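Local coordinates for protein soluble lytic murein transglycosylase (Pseudomonas aeruginosa, PDB 5OHU) that acts as a lytic transglycosylase, a lyase that turns over the glycan strands of cell-wall peptidoglycan in both exolytic and endolytic fashion, at residues A[438-444]-A[460-466]; A[452-458]-A[501-507]; A[470-476]-A[620-625]. One frame throughout, in Å; residues are numbered along the deposited sequence.

Contact 1: residues A[438-444]-A[460-466]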
loop_
_atom_site.group_PDB
_atom_site.type_symbol
_atom_site.label_atom_id
_atom_site.label_comp_id
_atom_site.label_asym_id
_atom_site.label_seq_id
_atom_site.Cartn_x
_atom_site.Cartn_y
_atom_site.Cartn_z
ATOM N N ARG A 438 12.340 17.705 -4.180
ATOM C CA ARG A 438 11.036 18.114 -4.699
ATOM C C ARG A 438 11.150 18.715 -6.094
ATOM O O ARG A 438 10.415 18.327 -7.008
ATOM C CB ARG A 438 10.368 19.100 -3.740
ATOM C CG ARG A 438 8.899 19.377 -4.070
ATOM C CD ARG A 438 8.203 20.149 -2.957
ATOM N NE ARG A 438 6.779 20.334 -3.224
ATOM C CZ ARG A 438 6.270 21.382 -3.865
ATOM N NH1 ARG A 438 7.073 22.341 -4.307
ATOM N NH2 ARG A 438 4.961 21.472 -4.067
ATOM N N ASP A 439 12.071 19.667 -6.275
ATOM C CA ASP A 439 12.230 20.302 -7.581
ATOM C C ASP A 439 12.655 19.292 -8.636
ATOM O O ASP A 439 12.200 19.351 -9.785
ATOM C CB ASP A 439 13.252 21.435 -7.500
ATOM C CG ASP A 439 13.014 22.360 -6.323
ATOM O OD1 ASP A 439 12.917 21.859 -5.181
ATOM O OD2 ASP A 439 12.923 23.587 -6.542
ATOM N N GLU A 440 13.535 18.362 -8.266
ATOM C CA GLU A 440 13.985 17.352 -9.212
ATOM C C GLU A 440 12.849 16.407 -9.576
ATOM O O GLU A 440 12.652 16.074 -10.750
ATOM C CB GLU A 440 15.171 16.589 -8.627
ATOM C CG GLU A 440 16.456 17.407 -8.558
ATOM C CD GLU A 440 17.555 16.703 -7.782
ATOM O OE1 GLU A 440 17.251 16.043 -6.761
ATOM O OE2 GLU A 440 18.727 16.808 -8.199
ATOM N N LEU A 441 12.089 15.967 -8.572
ATOM C CA LEU A 441 10.914 15.146 -8.827
ATOM C C LEU A 441 9.975 15.816 -9.822
ATOM O O LEU A 441 9.421 15.153 -10.708
ATOM C CB LEU A 441 10.182 14.869 -7.515
ATOM C CG LEU A 441 10.855 13.899 -6.552
ATOM C CD1 LEU A 441 10.062 13.861 -5.277
ATOM C CD2 LEU A 441 10.958 12.507 -7.167
ATOM N N ILE A 442 9.787 17.131 -9.687
ATOM C CA ILE A 442 8.931 17.872 -10.606
ATOM C C ILE A 442 9.522 17.858 -12.013
ATOM O O ILE A 442 8.811 17.618 -12.999
ATOM C CB ILE A 442 8.708 19.306 -10.082
ATOM C CG1 ILE A 442 7.704 19.304 -8.920
ATOM C CG2 ILE A 442 8.231 20.218 -11.191
ATOM C CD1 ILE A 442 7.790 20.520 -8.035
ATOM N N ALA A 443 10.833 18.086 -12.128
ATOM C CA ALA A 443 11.481 18.010 -13.432
ATOM C C ALA A 443 11.339 16.619 -14.041
ATOM O O ALA A 443 11.053 16.484 -15.239
ATOM C CB ALA A 443 12.954 18.398 -13.312
ATOM N N GLN A 444 11.521 15.570 -13.228
ATOM C CA GLN A 444 11.352 14.210 -13.729
ATOM C C GLN A 444 9.923 13.977 -14.213
ATOM O O GLN A 444 9.703 13.296 -15.224
ATOM C CB GLN A 444 11.716 13.199 -12.642
ATOM C CG GLN A 444 12.038 11.811 -13.168
ATOM C CD GLN A 444 12.024 10.761 -12.082
ATOM O OE1 GLN A 444 11.215 10.826 -11.159
ATOM N NE2 GLN A 444 12.926 9.781 -12.179
ATOM N N SER A 460 5.840 10.638 -10.054
ATOM C CA SER A 460 6.834 11.622 -9.631
ATOM C C SER A 460 6.170 12.870 -9.066
ATOM O O SER A 460 6.535 13.348 -7.985
ATOM C CB SER A 460 7.743 11.997 -10.802
ATOM O OG SER A 460 8.550 10.907 -11.186
ATOM N N ILE A 461 5.205 13.425 -9.801
ATOM C CA ILE A 461 4.559 14.661 -9.381
ATOM C C ILE A 461 3.792 14.450 -8.083
ATOM O O ILE A 461 3.622 15.388 -7.295
ATOM C CB ILE A 461 3.650 15.198 -10.505
ATOM C CG1 ILE A 461 3.293 16.654 -10.245
ATOM C CG2 ILE A 461 2.374 14.376 -10.648
ATOM C CD1 ILE A 461 3.972 17.583 -11.202
ATOM N N SER A 462 3.334 13.222 -7.829
ATOM C CA SER A 462 2.673 12.944 -6.560
ATOM C C SER A 462 3.679 12.884 -5.418
ATOM O O SER A 462 3.410 13.401 -4.328
ATOM C CB SER A 462 1.869 11.648 -6.658
ATOM O OG SER A 462 0.852 11.790 -7.638
ATOM N N GLN A 463 4.844 12.269 -5.645
ATOM C CA GLN A 463 5.886 12.296 -4.621
ATOM C C GLN A 463 6.263 13.729 -4.284
ATOM O O GLN A 463 6.483 14.067 -3.115
ATOM C CB GLN A 463 7.128 11.531 -5.080
ATOM C CG GLN A 463 6.974 10.034 -5.269
ATOM C CD GLN A 463 8.240 9.400 -5.850
ATOM O OE1 GLN A 463 8.220 8.811 -6.935
ATOM N NE2 GLN A 463 9.350 9.534 -5.131
ATOM N N ALA A 464 6.333 14.588 -5.301
ATOM C CA ALA A 464 6.672 15.988 -5.103
ATOM C C ALA A 464 5.551 16.777 -4.440
ATOM O O ALA A 464 5.774 17.932 -4.053
ATOM C CB ALA A 464 7.023 16.621 -6.444
ATOM N N GLN A 465 4.358 16.190 -4.312
ATOM C CA GLN A 465 3.210 16.855 -3.698
ATOM C C GLN A 465 2.898 18.175 -4.396
ATOM O O GLN A 465 2.524 19.164 -3.764
ATOM C CB GLN A 465 3.429 17.063 -2.198
ATOM C CG GLN A 465 3.602 15.761 -1.425
ATOM C CD GLN A 465 3.111 15.855 -0.000
ATOM O OE1 GLN A 465 1.939 16.137 0.249
ATOM N NE2 GLN A 465 4.007 15.615 0.948
ATOM N N TYR A 466 3.060 18.189 -5.713
ATOM C CA TYR A 466 2.716 19.346 -6.530
ATOM C C TYR A 466 1.417 19.032 -7.265
ATOM O O TYR A 466 1.415 18.426 -8.335
ATOM C CB TYR A 466 3.829 19.688 -7.502
ATOM C CG TYR A 466 3.504 20.935 -8.260
ATOM C CD1 TYR A 466 3.640 22.179 -7.661
ATOM C CD2 TYR A 466 3.021 20.876 -9.559
ATOM C CE1 TYR A 466 3.327 23.335 -8.341
ATOM C CE2 TYR A 466 2.706 22.024 -10.247
ATOM C CZ TYR A 466 2.860 23.252 -9.632
ATOM O OH TYR A 466 2.545 24.404 -10.310
HETATM O O HOH W 1 8.272 11.041 -13.726
#
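Ala464 directs its methyl group between two side chains of helix 438-450: CB lies 3.7 Å from CG1 of Ile442 and 3.8 Å from CB of Leu441. Leu441 points at the second segment and crosses the Gln463 side chain at about a right angle, its CD1 meeting CB of Gln463. Ile442 likewise crosses Tyr466 nearly perpendicularly, with CD1 4.1 Å from CB of that tyrosine. The Tyr466 hydroxyl is hydrogen-bonded to Arg392 O.

Polar groups flank this small apolar centre. With chi1 at -169° the Arg438 chain leaves opposite its own amide nitrogen and runs extended to NE, which carries the guanidinium to the carbonyls released at the end of helix 454-463. NE gives a weak, strongly bent bond to Ala464 O (2.7 Å, 121°), while NH2 adds a long, weak one to Gln465 O, which sits at the guanidinium edge. At the other extreme Ser460 OG donates to Gln444 OE1 (2.7 Å), coming from above the carbonyl plane. Water 1 donates to Ser460 OG and, weakly, to Gln444 O, and NE2 of Gln444 is held by Trp429 O. Gln465, with positive phi, closes a Schellman motif, and the two antiparallel helices form an alpha-hairpin consistent with the TPR-like helical repeat architecture of the L domain.

Contact 2: residues A[452-458]-A[501-507]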
loop_
_atom_site.group_PDB
_atom_site.type_symbol
_atom_site.label_atom_id
_atom_site.label_comp_id
_atom_site.label_asym_id
_atom_site.label_seq_id
_atom_site.Cartn_x
_atom_site.Cartn_y
_atom_site.Cartn_z
ATOM N N GLN A 452 5.090 10.427 -22.963
ATOM C CA GLN A 452 3.798 9.736 -22.880
ATOM C C GLN A 452 3.831 8.655 -21.811
ATOM O O GLN A 452 3.168 7.621 -21.921
ATOM C CB GLN A 452 3.367 9.145 -24.229
ATOM C CG GLN A 452 2.698 10.136 -25.179
ATOM C CD GLN A 452 3.472 11.433 -25.319
ATOM O OE1 GLN A 452 4.535 11.471 -25.939
ATOM N NE2 GLN A 452 2.945 12.506 -24.730
ATOM N N TRP A 453 4.613 8.888 -20.764
ATOM C CA TRP A 453 4.716 7.941 -19.669
ATOM C C TRP A 453 3.925 8.480 -18.488
ATOM O O TRP A 453 4.465 8.962 -17.488
ATOM C CB TRP A 453 6.164 7.660 -19.348
ATOM C CG TRP A 453 6.479 6.398 -19.975
ATOM C CD1 TRP A 453 5.730 5.763 -20.921
ATOM C CD2 TRP A 453 7.588 5.557 -19.703
ATOM N NE1 TRP A 453 6.308 4.579 -21.260
ATOM C CE2 TRP A 453 7.456 4.427 -20.526
ATOM C CE3 TRP A 453 8.687 5.648 -18.845
ATOM C CZ2 TRP A 453 8.385 3.404 -20.526
ATOM C CZ3 TRP A 453 9.601 4.626 -18.835
ATOM C CH2 TRP A 453 9.448 3.515 -19.671
ATOM N N TYR A 454 2.605 8.329 -18.618
ATOM C CA TYR A 454 1.664 9.016 -17.748
ATOM C C TYR A 454 1.809 8.579 -16.303
ATOM O O TYR A 454 1.860 9.427 -15.406
ATOM C CB TYR A 454 0.245 8.796 -18.278
ATOM C CG TYR A 454 0.144 9.279 -19.714
ATOM C CD1 TYR A 454 0.561 10.569 -20.054
ATOM C CD2 TYR A 454 -0.313 8.442 -20.736
ATOM C CE1 TYR A 454 0.505 11.020 -21.359
ATOM C CE2 TYR A 454 -0.374 8.890 -22.039
ATOM C CZ TYR A 454 0.039 10.177 -22.342
ATOM O OH TYR A 454 -0.017 10.631 -23.632
ATOM N N PHE A 455 1.912 7.266 -16.048
ATOM C CA PHE A 455 2.044 6.830 -14.655
ATOM C C PHE A 455 3.378 7.233 -14.041
ATOM O O PHE A 455 3.372 7.781 -12.924
ATOM C CB PHE A 455 1.799 5.327 -14.531
ATOM C CG PHE A 455 1.904 4.819 -13.123
ATOM C CD1 PHE A 455 1.262 5.486 -12.087
ATOM C CD2 PHE A 455 2.642 3.687 -12.832
ATOM C CE1 PHE A 455 1.363 5.031 -10.784
ATOM C CE2 PHE A 455 2.743 3.222 -11.539
ATOM C CZ PHE A 455 2.105 3.893 -10.510
ATOM N N PRO A 456 4.537 6.994 -14.668
ATOM C CA PRO A 456 5.776 7.558 -14.100
ATOM C C PRO A 456 5.658 9.045 -13.797
ATOM O O PRO A 456 6.077 9.494 -12.727
ATOM C CB PRO A 456 6.820 7.266 -15.187
ATOM C CG PRO A 456 6.314 6.039 -15.860
ATOM C CD PRO A 456 4.811 6.181 -15.872
ATOM N N ALA A 457 5.079 9.818 -14.717
ATOM C CA ALA A 457 4.894 11.245 -14.483
ATOM C C ALA A 457 3.973 11.495 -13.293
ATOM O O ALA A 457 4.286 12.317 -12.421
ATOM C CB ALA A 457 4.345 11.909 -15.747
ATOM N N ILE A 458 2.834 10.793 -13.242
ATOM C CA ILE A 458 1.913 10.919 -12.111
ATOM C C ILE A 458 2.608 10.526 -10.811
ATOM O O ILE A 458 2.462 11.196 -9.780
ATOM C CB ILE A 458 0.657 10.059 -12.360
ATOM C CG1 ILE A 458 -0.253 10.710 -13.416
ATOM C CG2 ILE A 458 -0.089 9.775 -11.039
ATOM C CD1 ILE A 458 -1.263 9.755 -14.037
ATOM N N ARG A 501 -8.207 6.663 -14.820
ATOM C CA ARG A 501 -7.109 7.320 -14.124
ATOM C C ARG A 501 -6.770 6.600 -12.815
ATOM O O ARG A 501 -5.591 6.416 -12.487
ATOM C CB ARG A 501 -7.471 8.788 -13.896
ATOM C CG ARG A 501 -6.641 9.508 -12.835
ATOM C CD ARG A 501 -5.177 9.640 -13.214
ATOM N NE ARG A 501 -4.500 10.490 -12.247
ATOM C CZ ARG A 501 -3.976 10.040 -11.111
ATOM N NH1 ARG A 501 -4.051 8.746 -10.815
ATOM N NH2 ARG A 501 -3.382 10.882 -10.277
ATOM N N GLN A 502 -7.787 6.147 -12.077
ATOM C CA GLN A 502 -7.571 5.425 -10.825
ATOM C C GLN A 502 -7.029 4.021 -11.060
ATOM O O GLN A 502 -6.120 3.579 -10.354
ATOM C CB GLN A 502 -8.889 5.354 -10.042
ATOM C CG GLN A 502 -8.915 4.484 -8.801
ATOM C CD GLN A 502 -7.884 4.881 -7.731
ATOM O OE1 GLN A 502 -7.237 4.013 -7.130
ATOM N NE2 GLN A 502 -7.658 6.187 -7.571
ATOM N N GLU A 503 -7.561 3.312 -12.050
ATOM C CA GLU A 503 -7.232 1.902 -12.213
ATOM C C GLU A 503 -5.813 1.711 -12.742
ATOM O O GLU A 503 -5.053 0.886 -12.224
ATOM C CB GLU A 503 -8.249 1.231 -13.149
ATOM C CG GLU A 503 -9.628 0.985 -12.534
ATOM C CD GLU A 503 -9.599 -0.019 -11.380
ATOM O OE1 GLU A 503 -10.555 -0.038 -10.584
ATOM O OE2 GLU A 503 -8.618 -0.787 -11.262
ATOM N N SER A 504 -5.448 2.450 -13.786
ATOM C CA SER A 504 -4.200 2.228 -14.499
ATOM C C SER A 504 -3.332 3.465 -14.621
ATOM O O SER A 504 -2.183 3.340 -15.061
ATOM C CB SER A 504 -4.475 1.716 -15.922
ATOM O OG SER A 504 -5.070 2.757 -16.697
ATOM N N ALA A 505 -3.852 4.650 -14.287
ATOM C CA ALA A 505 -3.158 5.910 -14.566
ATOM C C ALA A 505 -2.775 5.984 -16.040
ATOM O O ALA A 505 -1.702 6.466 -16.408
ATOM C CB ALA A 505 -1.931 6.082 -13.667
ATOM N N PHE A 506 -3.651 5.444 -16.885
ATOM C CA PHE A 506 -3.539 5.504 -18.335
ATOM C C PHE A 506 -2.338 4.749 -18.889
ATOM O O PHE A 506 -1.888 5.034 -19.998
ATOM C CB PHE A 506 -3.531 6.955 -18.814
ATOM C CG PHE A 506 -4.893 7.566 -18.842
ATOM C CD1 PHE A 506 -5.438 8.124 -17.690
ATOM C CD2 PHE A 506 -5.646 7.557 -20.013
ATOM C CE1 PHE A 506 -6.706 8.673 -17.707
ATOM C CE2 PHE A 506 -6.908 8.115 -20.045
ATOM C CZ PHE A 506 -7.442 8.673 -18.891
ATOM N N MET A 507 -1.826 3.759 -18.172
ATOM C CA MET A 507 -0.855 2.836 -18.744
ATOM C C MET A 507 -1.609 1.621 -19.268
ATOM O O MET A 507 -2.075 0.788 -18.487
ATOM C CB MET A 507 0.203 2.453 -17.718
ATOM C CG MET A 507 0.966 3.659 -17.191
ATOM S SD MET A 507 2.230 4.519 -18.201
ATOM C CE MET A 507 1.292 5.449 -19.415
#
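Met507 meets Tyr454, Phe455 and Pro456 through apolar contacts. Bent at both chi2 and chi3, its chain crosses Tyr454 at about a right angle and brings CE to 3.6 Å from CD2 of that ring. SD of Met507 rests 3.9 Å from CD of Pro456, and CG presses on CB of Phe455 at a modelled separation too short to be taken literally. The Ala505 methyl packs beside them, meeting CD1 of Phe455 at 3.6 Å and CD1 of Ile458 at 3.8 Å. Phe506 contributes CB, packed against Tyr454 CD2, while its carbonyl oxygen lies at the edge of the tyrosine ring. The Tyr454 side chain also lies about 3 Å, between nearest atoms, from a bound phosphate, probably from the crystallisation liquor.

Sulfur supplies the polar and aromatic terms. Phe455 N, in the first turn of helix 454-463, offers its hydrogen to SD of Met507 in a long, weak but fairly straight bond (3.5 Å, 164°). The same sulfur makes an oblique Met-aromatic contact with the five-membered ring of Trp453, the N-cap residue, 5.1 Å from its centroid.

Flat-group packing involves Arg501, whose chain bends at chi2 (65°). Ile458 lies against one face of its guanidinium, with CG2 3.6 Å from NH2; NE is held from the side of contact 3 by Arg473 O.

Ala505 and Phe506 both have positive phi and occupy the middle of a type I' turn from Ser504 to Met507, at the C-terminal end of helix 493-504. That turn seats against the N-terminal end of helix 454-463, joining the TPR-like L domain to the lysozyme-like SLT domain.

Contact 3: residues A[470-476]-A[620-625]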
loop_
_atom_site.group_PDB
_atom_site.type_symbol
_atom_site.label_atom_id
_atom_site.label_comp_id
_atom_site.label_asym_id
_atom_site.label_seq_id
_atom_site.Cartn_x
_atom_site.Cartn_y
_atom_site.Cartn_z
ATOM N N LEU A 470 -2.524 19.864 -13.626
ATOM C CA LEU A 470 -3.609 18.967 -13.979
ATOM C C LEU A 470 -3.437 18.339 -15.353
ATOM O O LEU A 470 -4.163 17.398 -15.685
ATOM C CB LEU A 470 -4.933 19.722 -13.892
ATOM C CG LEU A 470 -5.235 20.288 -12.496
ATOM C CD1 LEU A 470 -6.663 20.848 -12.452
ATOM C CD2 LEU A 470 -5.090 19.201 -11.426
ATOM N N ASP A 471 -2.498 18.835 -16.159
ATOM C CA ASP A 471 -2.153 18.134 -17.388
ATOM C C ASP A 471 -1.420 16.836 -17.072
ATOM O O ASP A 471 -1.761 15.770 -17.600
ATOM C CB ASP A 471 -1.317 19.039 -18.294
ATOM C CG ASP A 471 -2.161 20.106 -18.997
ATOM O OD1 ASP A 471 -3.301 20.365 -18.544
ATOM O OD2 ASP A 471 -1.684 20.688 -19.997
ATOM N N ILE A 472 -0.429 16.898 -16.183
ATOM C CA ILE A 472 0.307 15.687 -15.844
ATOM C C ILE A 472 -0.551 14.764 -14.996
ATOM O O ILE A 472 -0.591 13.555 -15.229
ATOM C CB ILE A 472 1.631 16.030 -15.139
ATOM C CG1 ILE A 472 2.582 16.749 -16.101
ATOM C CG2 ILE A 472 2.286 14.758 -14.607
ATOM C CD1 ILE A 472 3.994 16.835 -15.581
ATOM N N ARG A 473 -1.268 15.313 -14.014
ATOM C CA ARG A 473 -2.017 14.456 -13.107
ATOM C C ARG A 473 -3.223 13.808 -13.774
ATOM O O ARG A 473 -3.725 12.801 -13.260
ATOM C CB ARG A 473 -2.465 15.244 -11.871
ATOM C CG ARG A 473 -1.336 15.561 -10.872
ATOM C CD ARG A 473 -1.873 16.247 -9.611
ATOM N NE ARG A 473 -2.787 15.377 -8.869
ATOM C CZ ARG A 473 -3.879 15.797 -8.241
ATOM N NH1 ARG A 473 -4.202 17.082 -8.275
ATOM N NH2 ARG A 473 -4.658 14.928 -7.595
ATOM N N PHE A 474 -3.697 14.343 -14.899
ATOM C CA PHE A 474 -4.930 13.872 -15.530
ATOM C C PHE A 474 -4.748 13.768 -17.043
ATOM O O PHE A 474 -5.228 14.599 -17.817
ATOM C CB PHE A 474 -6.100 14.770 -15.121
ATOM C CG PHE A 474 -6.337 14.733 -13.645
ATOM C CD1 PHE A 474 -6.858 13.588 -13.065
ATOM C CD2 PHE A 474 -5.925 15.770 -12.822
ATOM C CE1 PHE A 474 -7.031 13.493 -11.695
ATOM C CE2 PHE A 474 -6.102 15.685 -11.434
ATOM C CZ PHE A 474 -6.647 14.541 -10.876
ATOM N N PRO A 475 -4.071 12.717 -17.490
ATOM C CA PRO A 475 -3.869 12.535 -18.929
ATOM C C PRO A 475 -5.180 12.300 -19.669
ATOM O O PRO A 475 -6.179 11.838 -19.104
ATOM C CB PRO A 475 -2.966 11.296 -19.007
ATOM C CG PRO A 475 -2.974 10.690 -17.641
ATOM C CD PRO A 475 -3.280 11.776 -16.682
ATOM N N MET A 476 -5.149 12.595 -20.978
ATOM C CA MET A 476 -6.324 12.496 -21.842
ATOM C C MET A 476 -6.121 11.520 -22.992
ATOM O O MET A 476 -6.771 11.664 -24.032
ATOM C CB MET A 476 -6.688 13.870 -22.401
ATOM C CG MET A 476 -7.015 14.905 -21.345
ATOM S SD MET A 476 -8.694 14.688 -20.741
ATOM C CE MET A 476 -9.645 15.197 -22.167
ATOM N N ILE A 620 -12.521 16.890 -12.110
ATOM C CA ILE A 620 -11.461 17.479 -12.921
ATOM C C ILE A 620 -11.687 17.159 -14.388
ATOM O O ILE A 620 -11.595 18.034 -15.257
ATOM C CB ILE A 620 -10.086 16.986 -12.436
ATOM C CG1 ILE A 620 -9.890 17.418 -10.991
ATOM C CG2 ILE A 620 -8.967 17.559 -13.293
ATOM C CD1 ILE A 620 -10.053 18.898 -10.824
ATOM N N TYR A 621 -11.991 15.893 -14.687
ATOM C CA TYR A 621 -12.189 15.519 -16.077
ATOM C C TYR A 621 -13.402 16.224 -16.663
ATOM O O TYR A 621 -13.424 16.513 -17.866
ATOM C CB TYR A 621 -12.299 14.004 -16.207
ATOM C CG TYR A 621 -10.947 13.334 -16.263
ATOM C CD1 TYR A 621 -10.061 13.618 -17.295
ATOM C CD2 TYR A 621 -10.546 12.434 -15.271
ATOM C CE1 TYR A 621 -8.812 13.022 -17.357
ATOM C CE2 TYR A 621 -9.302 11.818 -15.324
ATOM C CZ TYR A 621 -8.433 12.121 -16.373
ATOM O OH TYR A 621 -7.189 11.521 -16.452
ATOM N N GLY A 622 -14.398 16.532 -15.822
ATOM C CA GLY A 622 -15.532 17.316 -16.286
ATOM C C GLY A 622 -15.114 18.662 -16.846
ATOM O O GLY A 622 -15.584 19.081 -17.908
ATOM N N GLN A 623 -14.206 19.352 -16.148
ATOM C CA GLN A 623 -13.692 20.615 -16.671
ATOM C C GLN A 623 -12.939 20.397 -17.978
ATOM O O GLN A 623 -13.189 21.089 -18.970
ATOM C CB GLN A 623 -12.794 21.299 -15.639
ATOM C CG GLN A 623 -12.842 22.827 -15.699
ATOM C CD GLN A 623 -14.188 23.388 -15.242
ATOM O OE1 GLN A 623 -14.875 22.790 -14.414
ATOM N NE2 GLN A 623 -14.569 24.541 -15.786
ATOM N N LYS A 624 -12.019 19.424 -18.002
ATOM C CA LYS A 624 -11.223 19.181 -19.203
ATOM C C LYS A 624 -12.093 18.758 -20.374
ATOM O O LYS A 624 -11.735 19.002 -21.531
ATOM C CB LYS A 624 -10.152 18.118 -18.934
ATOM C CG LYS A 624 -9.040 18.596 -17.995
ATOM C CD LYS A 624 -8.023 17.496 -17.711
ATOM C CE LYS A 624 -6.679 17.751 -18.383
ATOM N NZ LYS A 624 -6.057 19.034 -17.906
ATOM N N LEU A 625 -13.215 18.108 -20.103
ATOM C CA LEU A 625 -14.120 17.692 -21.161
ATOM C C LEU A 625 -15.179 18.740 -21.482
ATOM O O LEU A 625 -16.009 18.497 -22.360
ATOM C CB LEU A 625 -14.794 16.366 -20.787
ATOM C CG LEU A 625 -13.826 15.188 -20.895
ATOM C CD1 LEU A 625 -14.321 13.964 -20.126
ATOM C CD2 LEU A 625 -13.553 14.876 -22.389
#
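Phe474 and Tyr621 form a T-shaped pair, the edge of the phenylalanine ring aimed at the face of the tyrosine, with centroids 5.5 Å apart and planes at 84°. One face of Phe474 is taken by Ile620, whose CG2 makes a CH-pi contact 4.0 Å from the ring centroid; Leu470 CD2 and the Tyr621 hydroxyl lie at its edge, in the ring plane. The Tyr621 ring receives Met476 SD at its edge, 3.8 Å from CE1, a Met-aromatic contact with the two side chains running antiparallel alongside each other. At the far end of that ring the hydroxyl donates to Pro475 O (2.9 Å), in the carbonyl plane and on a lone pair.

These rings join the short, weakly bonded helix 470-473 and the loop after it to the last turn of helix 605-624, with Phe497 and Phe506 adding aromatic cover around Tyr621. Lys624, bent at chi3 (109°) and chi4, passes CE near Phe474 O and sets NZ 3.1 Å from OD1 of Asp471 as a salt bridge on the anti side, somewhat out of the carboxylate plane. The same NZ reaches Leu470 O weakly at 3.3 Å. OD1 is also hydrogen-bonded by Asn391 ND2, its stronger partner, and Met476 CE ends against Leu625 CD2.

Overall arrangement
All three contacts are partly buried and lie on the same side of the chain's centre. Contact 1 has the most exposed residues: it stays within the L domain, and polar bonds flank its apolar core. Contact 2 uses the other end of helix 454-463 to meet the turn at the end of helix 493-504, relying on apolar and sulfur packing. Contact 3, about 12 Å from it between centres, lies farthest from the chain's centre yet has no exposed touching residue, and combines aromatic packing with a salt bridge. Phe506 of contact 2 packs on the Tyr621 hydroxyl, while Ile461 of contact 1 packs on Ile472 and Arg473, linking helix 454-463 to the following short helix.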